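Local coordinates for protein extracellular ligand-binding receptor (Rhodopseudomonas palustris, PDB 4EYO) that probably serves as a periplasmic solute-binding receptor that captures aromatic acids, here holding 4'-hydroxycinnamic acid in the cleft between its two lobes, at residues 99-104 with 114-119; 5-10 with 42-47. One frame throughout, in Å; residues are numbered along the deposited sequence.

Contact 1: residues 99-104 with 114-119; sequences LAPLPV and VMPQPI. With HC4 (4'-hydroxycinnamic acid), chain B.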
ATOM      1  N   LEU A  99      -6.474   1.521   0.763  1.00 19.97           N
ATOM      2  CA  LEU A  99      -5.575   0.475   0.240  1.00 18.69           C
ATOM      3  C   LEU A  99      -4.275   1.061  -0.367  1.00 20.74           C
ATOM      4  O   LEU A  99      -3.455   0.324  -0.921  1.00 20.85           O
ATOM      5  CB  LEU A  99      -6.316  -0.444  -0.749  1.00 20.71           C
ATOM      6  CG  LEU A  99      -7.580  -1.143  -0.209  1.00 20.39           C
ATOM      7  CD1 LEU A  99      -8.169  -2.056  -1.273  1.00 22.18           C
ATOM      8  CD2 LEU A  99      -7.300  -1.944   1.080  1.00 22.02           C
ATOM      9  N   ALA A 100      -4.075   2.381  -0.239  1.00 18.75           N
ATOM     10  CA  ALA A 100      -2.824   3.044  -0.680  1.00 20.50           C
ATOM     11  C   ALA A 100      -2.422   3.986   0.446  1.00 22.00           C
ATOM     12  O   ALA A 100      -3.290   4.381   1.230  1.00 25.20           O
ATOM     13  CB  ALA A 100      -3.056   3.837  -1.989  1.00 20.91           C
ATOM     14  N   PRO A 101      -1.131   4.393   0.531  1.00 23.19           N
ATOM     15  CA  PRO A 101      -0.751   5.366   1.565  1.00 24.40           C
ATOM     16  C   PRO A 101      -1.542   6.679   1.369  1.00 27.71           C
ATOM     17  O   PRO A 101      -1.965   7.009   0.245  1.00 32.82           O
ATOM     18  CB  PRO A 101       0.758   5.561   1.324  1.00 30.37           C
ATOM     19  CG  PRO A 101       1.185   4.353   0.544  1.00 29.96           C
ATOM     20  CD  PRO A 101       0.010   4.078  -0.348  1.00 24.72           C
ATOM     21  N   LEU A 102      -1.761   7.402   2.455  1.00 25.37           N
ATOM     22  CA  LEU A 102      -2.660   8.555   2.492  1.00 28.11           C
ATOM     23  C   LEU A 102      -1.960   9.555   3.451  1.00 26.63           C
ATOM     24  O   LEU A 102      -1.634   9.158   4.584  1.00 25.12           O
ATOM     25  CB  LEU A 102      -4.014   8.038   3.089  1.00 25.80           C
ATOM     26  CG  LEU A 102      -5.110   8.994   3.485  1.00 26.50           C
ATOM     27  CD1 LEU A 102      -5.739   9.691   2.290  1.00 22.65           C
ATOM     28  CD2 LEU A 102      -6.189   8.247   4.261  1.00 29.93           C
ATOM     29  N   PRO A 103      -1.687  10.820   3.014  1.00 24.62           N
ATOM     30  CA  PRO A 103      -1.347  11.799   4.065  1.00 25.10           C
ATOM     31  C   PRO A 103      -2.580  12.010   4.969  1.00 26.06           C
ATOM     32  O   PRO A 103      -3.590  12.570   4.532  1.00 25.93           O
ATOM     33  CB  PRO A 103      -1.024  13.099   3.297  1.00 24.95           C
ATOM     34  CG  PRO A 103      -1.505  12.886   1.888  1.00 29.35           C
ATOM     35  CD  PRO A 103      -1.664  11.409   1.657  1.00 26.77           C
ATOM     36  N   VAL A 104      -2.515  11.538   6.203  1.00 26.21           N
ATOM     37  CA  VAL A 104      -3.693  11.570   7.074  1.00 23.12           C
ATOM     38  C   VAL A 104      -3.698  12.878   7.876  1.00 27.31           C
ATOM     39  O   VAL A 104      -3.016  13.005   8.868  1.00 36.27           O
ATOM     40  CB  VAL A 104      -3.751  10.306   7.984  1.00 28.05           C
ATOM     41  CG1 VAL A 104      -5.005  10.296   8.840  1.00 24.27           C
ATOM     42  CG2 VAL A 104      -3.754   9.034   7.137  1.00 31.62           C
ATOM     43  N   VAL A 114      -5.666   2.968   7.466  1.00 15.94           N
ATOM     44  CA  VAL A 114      -4.740   2.802   6.324  1.00 15.48           C
ATOM     45  C   VAL A 114      -4.069   1.426   6.376  1.00 16.92           C
ATOM     46  O   VAL A 114      -3.418   1.074   7.387  1.00 18.77           O
ATOM     47  CB  VAL A 114      -3.678   3.934   6.250  1.00 15.96           C
ATOM     48  CG1 VAL A 114      -2.840   3.832   4.970  1.00 20.11           C
ATOM     49  CG2 VAL A 114      -4.300   5.332   6.329  1.00 16.99           C
HETATM   50  N   MSE A 115      -4.249   0.633   5.331  1.00 15.94           N
HETATM   51  CA  MSE A 115      -3.579  -0.664   5.294  1.00 17.03           C
HETATM   52  C   MSE A 115      -2.064  -0.592   4.988  1.00 18.87           C
HETATM   53  O   MSE A 115      -1.260  -1.199   5.736  1.00 17.82           O
HETATM   54  CB  MSE A 115      -4.311  -1.638   4.345  1.00 17.45           C
HETATM   55  CG  MSE A 115      -5.787  -1.952   4.778  1.00 19.80           C
HETATM   56 SE   MSE A 115      -5.860  -2.956   6.471  0.75 18.26          SE
HETATM   57  CE  MSE A 115      -6.175  -1.448   7.553  1.00 18.43           C
ATOM     58  N   PRO A 116      -1.654   0.146   3.919  1.00 17.89           N
ATOM     59  CA  PRO A 116      -0.209   0.169   3.660  1.00 20.75           C
ATOM     60  C   PRO A 116       0.631   0.776   4.789  1.00 20.73           C
ATOM     61  O   PRO A 116       0.170   1.679   5.509  1.00 20.93           O
ATOM     62  CB  PRO A 116      -0.082   1.029   2.391  1.00 20.20           C
ATOM     63  CG  PRO A 116      -1.397   0.905   1.716  1.00 20.06           C
ATOM     64  CD  PRO A 116      -2.413   0.803   2.819  1.00 18.66           C
ATOM     65  N   GLN A 117       1.865   0.279   4.917  1.00 19.45           N
ATOM     66  CA  GLN A 117       2.816   0.736   5.939  1.00 19.89           C
ATOM     67  C   GLN A 117       3.089   2.240   5.749  1.00 19.90           C
ATOM     68  O   GLN A 117       3.212   2.728   4.600  1.00 20.65           O
ATOM     69  CB  GLN A 117       4.124  -0.040   5.852  1.00 17.58           C
ATOM     70  CG  GLN A 117       3.966  -1.527   6.231  1.00 21.17           C
ATOM     71  CD  GLN A 117       3.511  -2.419   5.090  1.00 18.89           C
ATOM     72  OE1 GLN A 117       3.296  -1.957   3.959  1.00 22.41           O
ATOM     73  NE2 GLN A 117       3.353  -3.725   5.380  1.00 22.46           N
ATOM     74  N   PRO A 118       3.126   2.993   6.857  1.00 20.64           N
ATOM     75  CA  PRO A 118       3.436   4.403   6.703  1.00 22.85           C
ATOM     76  C   PRO A 118       4.855   4.572   6.153  1.00 21.65           C
ATOM     77  O   PRO A 118       5.732   3.739   6.419  1.00 22.67           O
ATOM     78  CB  PRO A 118       3.306   4.961   8.126  1.00 24.72           C
ATOM     79  CG  PRO A 118       3.443   3.792   9.034  1.00 23.55           C
ATOM     80  CD  PRO A 118       3.007   2.578   8.274  1.00 21.76           C
ATOM     81  N   ILE A 119       5.065   5.623   5.379  1.00 20.75           N
ATOM     82  CA  ILE A 119       6.330   5.824   4.676  1.00 21.74           C
ATOM     83  C   ILE A 119       7.561   5.837   5.619  1.00 21.84           C
ATOM     84  O   ILE A 119       8.543   5.201   5.290  1.00 22.04           O
ATOM     85  CB  ILE A 119       6.264   7.072   3.732  1.00 22.15           C
ATOM     86  CG1 ILE A 119       5.785   6.706   2.312  1.00 23.18           C
ATOM     87  CG2 ILE A 119       7.634   7.697   3.530  1.00 21.98           C
ATOM     88  CD1 ILE A 119       4.371   6.163   2.180  1.00 21.47           C
TER
HETATM   89  C1  HC4 B 401       1.172   5.177  -5.196  1.00 25.56           C
HETATM   90  O1  HC4 B 401       1.532   4.897  -6.364  1.00 27.12           O
HETATM   91  O2  HC4 B 401       0.599   6.266  -4.911  1.00 20.18           O
HETATM   92  C2  HC4 B 401       1.425   4.237  -4.090  1.00 21.42           C
HETATM   93  C3  HC4 B 401       1.127   2.928  -4.141  1.00 21.63           C
HETATM   94  C1' HC4 B 401       1.371   2.045  -2.955  1.00 20.10           C
HETATM   95  C2' HC4 B 401       0.431   1.020  -2.738  1.00 23.87           C
HETATM   96  C3' HC4 B 401       0.553   0.108  -1.689  1.00 21.55           C
HETATM   97  C4' HC4 B 401       1.668   0.223  -0.856  1.00 22.08           C
HETATM   98  C5' HC4 B 401       2.622   1.246  -1.045  1.00 18.92           C
HETATM   99  C6' HC4 B 401       2.491   2.151  -2.116  1.00 21.78           C
HETATM  100  O4' HC4 B 401       1.782  -0.663   0.177  1.00 22.90           O

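Contact 2: residues 5-10 with 42-47; sequences TNEITV and PIKMIV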
ATOM      1  N   THR A   5     -30.762  -3.459   6.972  1.00 48.66           N
ATOM      2  CA  THR A   5     -30.573  -4.476   5.925  1.00 47.01           C
ATOM      3  C   THR A   5     -29.934  -5.763   6.505  1.00 46.82           C
ATOM      4  O   THR A   5     -29.214  -5.710   7.510  1.00 41.52           O
ATOM      5  CB  THR A   5     -29.653  -3.940   4.790  1.00 52.70           C
ATOM      6  OG1 THR A   5     -28.314  -3.798   5.283  1.00 47.30           O
ATOM      7  CG2 THR A   5     -30.149  -2.582   4.238  1.00 47.49           C
ATOM      8  N   ASN A   6     -30.195  -6.913   5.873  1.00 48.37           N
ATOM      9  CA  ASN A   6     -29.512  -8.163   6.225  1.00 46.69           C
ATOM     10  C   ASN A   6     -28.030  -8.092   5.878  1.00 42.55           C
ATOM     11  O   ASN A   6     -27.188  -8.352   6.724  1.00 42.95           O
ATOM     12  CB  ASN A   6     -30.142  -9.398   5.545  1.00 42.09           C
ATOM     13  CG  ASN A   6     -29.763 -10.712   6.245  1.00 55.82           C
ATOM     14  OD1 ASN A   6     -29.369 -10.723   7.424  1.00 61.10           O
ATOM     15  ND2 ASN A   6     -29.892 -11.825   5.527  1.00 73.27           N
ATOM     16  N   GLU A   7     -27.714  -7.719   4.641  1.00 38.84           N
ATOM     17  CA  GLU A   7     -26.322  -7.723   4.209  1.00 37.96           C
ATOM     18  C   GLU A   7     -25.553  -6.515   4.733  1.00 33.98           C
ATOM     19  O   GLU A   7     -26.142  -5.471   5.044  1.00 34.09           O
ATOM     20  CB  GLU A   7     -26.220  -7.836   2.680  1.00 41.01           C
ATOM     21  CG  GLU A   7     -26.517  -6.555   1.900  1.00 47.47           C
ATOM     22  CD  GLU A   7     -28.000  -6.307   1.621  1.00 52.92           C
ATOM     23  OE1 GLU A   7     -28.842  -7.226   1.756  1.00 72.76           O
ATOM     24  OE2 GLU A   7     -28.327  -5.174   1.236  1.00 46.25           O
ATOM     25  N   ILE A   8     -24.241  -6.704   4.866  1.00 36.17           N
ATOM     26  CA  ILE A   8     -23.297  -5.635   5.142  1.00 32.93           C
ATOM     27  C   ILE A   8     -22.813  -5.234   3.751  1.00 30.68           C
ATOM     28  O   ILE A   8     -22.426  -6.095   2.953  1.00 34.64           O
ATOM     29  CB  ILE A   8     -22.136  -6.128   6.062  1.00 36.23           C
ATOM     30  CG1 ILE A   8     -22.681  -6.507   7.452  1.00 34.67           C
ATOM     31  CG2 ILE A   8     -21.014  -5.084   6.169  1.00 33.90           C
ATOM     32  CD1 ILE A   8     -21.805  -7.454   8.247  1.00 34.87           C
ATOM     33  N   THR A   9     -22.869  -3.934   3.461  1.00 27.71           N
ATOM     34  CA  THR A   9     -22.552  -3.414   2.141  1.00 26.74           C
ATOM     35  C   THR A   9     -21.174  -2.757   2.138  1.00 21.96           C
ATOM     36  O   THR A   9     -20.932  -1.784   2.869  1.00 20.29           O
ATOM     37  CB  THR A   9     -23.637  -2.410   1.699  1.00 27.07           C
ATOM     38  OG1 THR A   9     -24.904  -3.063   1.742  1.00 31.17           O
ATOM     39  CG2 THR A   9     -23.371  -1.847   0.287  1.00 25.23           C
ATOM     40  N   VAL A  10     -20.262  -3.306   1.328  1.00 23.19           N
ATOM     41  CA  VAL A  10     -18.904  -2.779   1.240  1.00 21.11           C
ATOM     42  C   VAL A  10     -18.620  -2.267  -0.187  1.00 22.35           C
ATOM     43  O   VAL A  10     -18.604  -3.036  -1.151  1.00 23.74           O
ATOM     44  CB  VAL A  10     -17.876  -3.868   1.656  1.00 19.99           C
ATOM     45  CG1 VAL A  10     -16.435  -3.360   1.574  1.00 18.10           C
ATOM     46  CG2 VAL A  10     -18.169  -4.343   3.074  1.00 22.08           C
ATOM     47  N   PRO A  42     -24.453 -11.771   5.408  1.00 37.96           N
ATOM     48  CA  PRO A  42     -23.673 -11.888   4.154  1.00 39.26           C
ATOM     49  C   PRO A  42     -22.998 -10.549   3.751  1.00 33.90           C
ATOM     50  O   PRO A  42     -23.566  -9.487   4.010  1.00 39.97           O
ATOM     51  CB  PRO A  42     -24.722 -12.327   3.121  1.00 50.40           C
ATOM     52  CG  PRO A  42     -26.039 -11.886   3.686  1.00 49.93           C
ATOM     53  CD  PRO A  42     -25.908 -11.907   5.186  1.00 45.20           C
ATOM     54  N   ILE A  43     -21.784 -10.603   3.182  1.00 35.06           N
ATOM     55  CA  ILE A  43     -21.102  -9.395   2.651  1.00 33.42           C
ATOM     56  C   ILE A  43     -21.468  -9.189   1.179  1.00 31.89           C
ATOM     57  O   ILE A  43     -21.353 -10.121   0.369  1.00 33.53           O
ATOM     58  CB  ILE A  43     -19.538  -9.461   2.766  1.00 34.76           C
ATOM     59  CG1 ILE A  43     -19.076  -9.901   4.174  1.00 35.71           C
ATOM     60  CG2 ILE A  43     -18.894  -8.137   2.331  1.00 33.69           C
ATOM     61  CD1 ILE A  43     -19.631  -9.074   5.323  1.00 36.79           C
ATOM     62  N   LYS A  44     -21.919  -7.986   0.839  1.00 31.34           N
ATOM     63  CA  LYS A  44     -22.187  -7.621  -0.547  1.00 31.26           C
ATOM     64  C   LYS A  44     -21.156  -6.561  -0.907  1.00 31.69           C
ATOM     65  O   LYS A  44     -21.142  -5.457  -0.310  1.00 36.48           O
ATOM     66  CB  LYS A  44     -23.608  -7.054  -0.705  1.00 33.44           C
ATOM     67  CG  LYS A  44     -23.937  -6.527  -2.105  1.00 31.21           C
ATOM     68  CD  LYS A  44     -25.367  -6.002  -2.210  1.00 34.46           C
ATOM     69  CE  LYS A  44     -25.459  -4.634  -1.531  1.00 39.75           C
ATOM     70  NZ  LYS A  44     -26.853  -4.122  -1.350  1.00 46.71           N
HETATM   71  N   MSE A  45     -20.294  -6.904  -1.865  1.00 35.91           N
HETATM   72  CA  MSE A  45     -19.255  -5.999  -2.332  1.00 30.04           C
HETATM   73  C   MSE A  45     -19.678  -5.387  -3.653  1.00 29.88           C
HETATM   74  O   MSE A  45     -20.168  -6.066  -4.531  1.00 33.14           O
HETATM   75  CB  MSE A  45     -17.919  -6.729  -2.494  1.00 36.59           C
HETATM   76  CG  MSE A  45     -17.524  -7.650  -1.335  1.00 27.75           C
HETATM   77 SE   MSE A  45     -15.801  -8.486  -1.596  0.75 39.71          SE
HETATM   78  CE  MSE A  45     -16.102 -10.059  -0.502  1.00 40.31           C
ATOM     79  N   ILE A  46     -19.514  -4.080  -3.783  1.00 28.28           N
ATOM     80  CA  ILE A  46     -19.691  -3.411  -5.062  1.00 27.08           C
ATOM     81  C   ILE A  46     -18.296  -2.949  -5.451  1.00 27.44           C
ATOM     82  O   ILE A  46     -17.770  -1.992  -4.851  1.00 28.80           O
ATOM     83  CB  ILE A  46     -20.640  -2.208  -4.911  1.00 29.29           C
ATOM     84  CG1 ILE A  46     -21.985  -2.694  -4.353  1.00 33.48           C
ATOM     85  CG2 ILE A  46     -20.877  -1.513  -6.252  1.00 28.55           C
ATOM     86  CD1 ILE A  46     -22.584  -1.757  -3.361  1.00 31.30           C
ATOM     87  N   VAL A  47     -17.710  -3.610  -6.445  1.00 24.04           N
ATOM     88  CA  VAL A  47     -16.298  -3.405  -6.814  1.00 28.37           C
ATOM     89  C   VAL A  47     -16.221  -2.586  -8.103  1.00 25.88           C
ATOM     90  O   VAL A  47     -16.721  -3.008  -9.145  1.00 32.08           O
ATOM     91  CB  VAL A  47     -15.564  -4.756  -7.013  1.00 33.75           C
ATOM     92  CG1 VAL A  47     -14.052  -4.540  -7.121  1.00 37.19           C
ATOM     93  CG2 VAL A  47     -15.865  -5.711  -5.870  1.00 27.94           C
TER

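Contact 1: residues 99-104 with 114-119
Val114 meets both Leu102 and Val104 where a periplasmic-binding-protein fold passes between lobes: residues 114-119 run from strand 112-114 of one sheet to helix 119-132, which leads into the other sheet. With CG1 of Val114 anti to its backbone N (chi1 -173°), CG2 fits against Val104 CG2 (3.8 Å) and Leu102 CD2, the two valines running antiparallel as they pass, while CG1 faces Ala100 O, a buried oxygen for which the model offers no hydrogen-bond partner. Met115, a selenomethionine, runs alongside Leu99, its CG 4.0 Å from Leu99 CD2; bends at chi2 and chi3 lead the end of the chain away from Leu99, and the side chain also touches His286 and Asp289 of helix 282-302. Pro116 lays CG and CD against the peptide joining Leu99 and Ala100, CG 3.4 Å from Leu99 O. Its CB comes 3.4 Å from O4' of the hydroxycinnamate, so the same proline lines the pocket at the phenol end. Pro101 takes the ring of the ligand: its CG and CD stand above one face, CD 3.6 Å from HC4 C1'. With a glycine here, the aromatic face would probably lose this apolar lid and the Ile119 CD1 methyl the ring it packs on, leaving a gap between the segments. Beyond Pro116, Gln117 O accepts a hydrogen bond from His223 NE2. The segment closes at Ile119, just after Pro118 at the N-cap of helix 119-132; the Ile119 CD1 methyl reaches back to lie 3.8 Å from Pro101 CB.

Contact 2: residues 5-10 with 42-47
Two neighbouring parallel strands near one edge of the mixed six-stranded sheet, whose strands all come from the N-terminal part of the chain, make this contact: strand 8-14 lies beside strand 41-49, with helix 21-29 and the short strand 37-38 on the path between them. The short segments 8-10 and 42-47 run at 23° to each other, their axes approaching to 4.8 Å. Four backbone bonds set the register. Ile8 N gives to Pro42 O, and Lys44 N returns to Ile8 O in an almost straight bond (N-H...O 177°); Val10 N then reaches Lys44 O at 2.8 Å, and Ile46 N closes the series on Val10 O. Ile8, Val10 and Ile43 share one face, where Ile43 spreads two branches: CD1 is 3.9 Å from Ile8 CB, and CG2 is 3.9 Å from Val10 CG2. Helix 282-302 lies over this face, Ile298 touching Ile8 and Phe291 touching Ile43. On the face of Thr9 and Lys44, the lysine lies alongside the threonine, and its bend at chi3 (76°) brings NZ round to Glu7. There NZ gives a salt bridge of 3.2 Å to Glu7 OE2, arriving from well above the carboxylate plane. The aliphatic parts of the pair also touch, Glu7 CG lying 3.9 Å from Lys44 CB. Farther along, Thr9 CG2 packs 3.7 Å from Ile46 CD1, whose side chain also meets Arg63 and Phe64 of helix 54-66. Parallel strands joined through helix 21-29 form a beta-alpha-beta crossover, and helices on both faces give the three-layer alpha/beta lobe of periplasmic binding proteins.

In the fold
Contact 2 lies within one lobe, while contact 1 sits where that lobe's sheet ends and the chain crosses to the other. Their centres are 24 Å apart, and their nearest atoms, about 9 Å apart, do not touch. Contact 1, 6 Å from the centre of the chain, borders the ligand, which is also hydrogen-bonded to Thr79, Arg174, Ser199, Gln282 and His286. Contact 2, 24 Å from that centre, lies toward the far end of the sheet: strands 8-14 and 41-49 are followed across it by 72-75, 96-98 and 112-114, the last two leading into contact 1. Helix 282-302 spans both, touching contact 1 through His286 and contact 2 through Phe291 and Ile298.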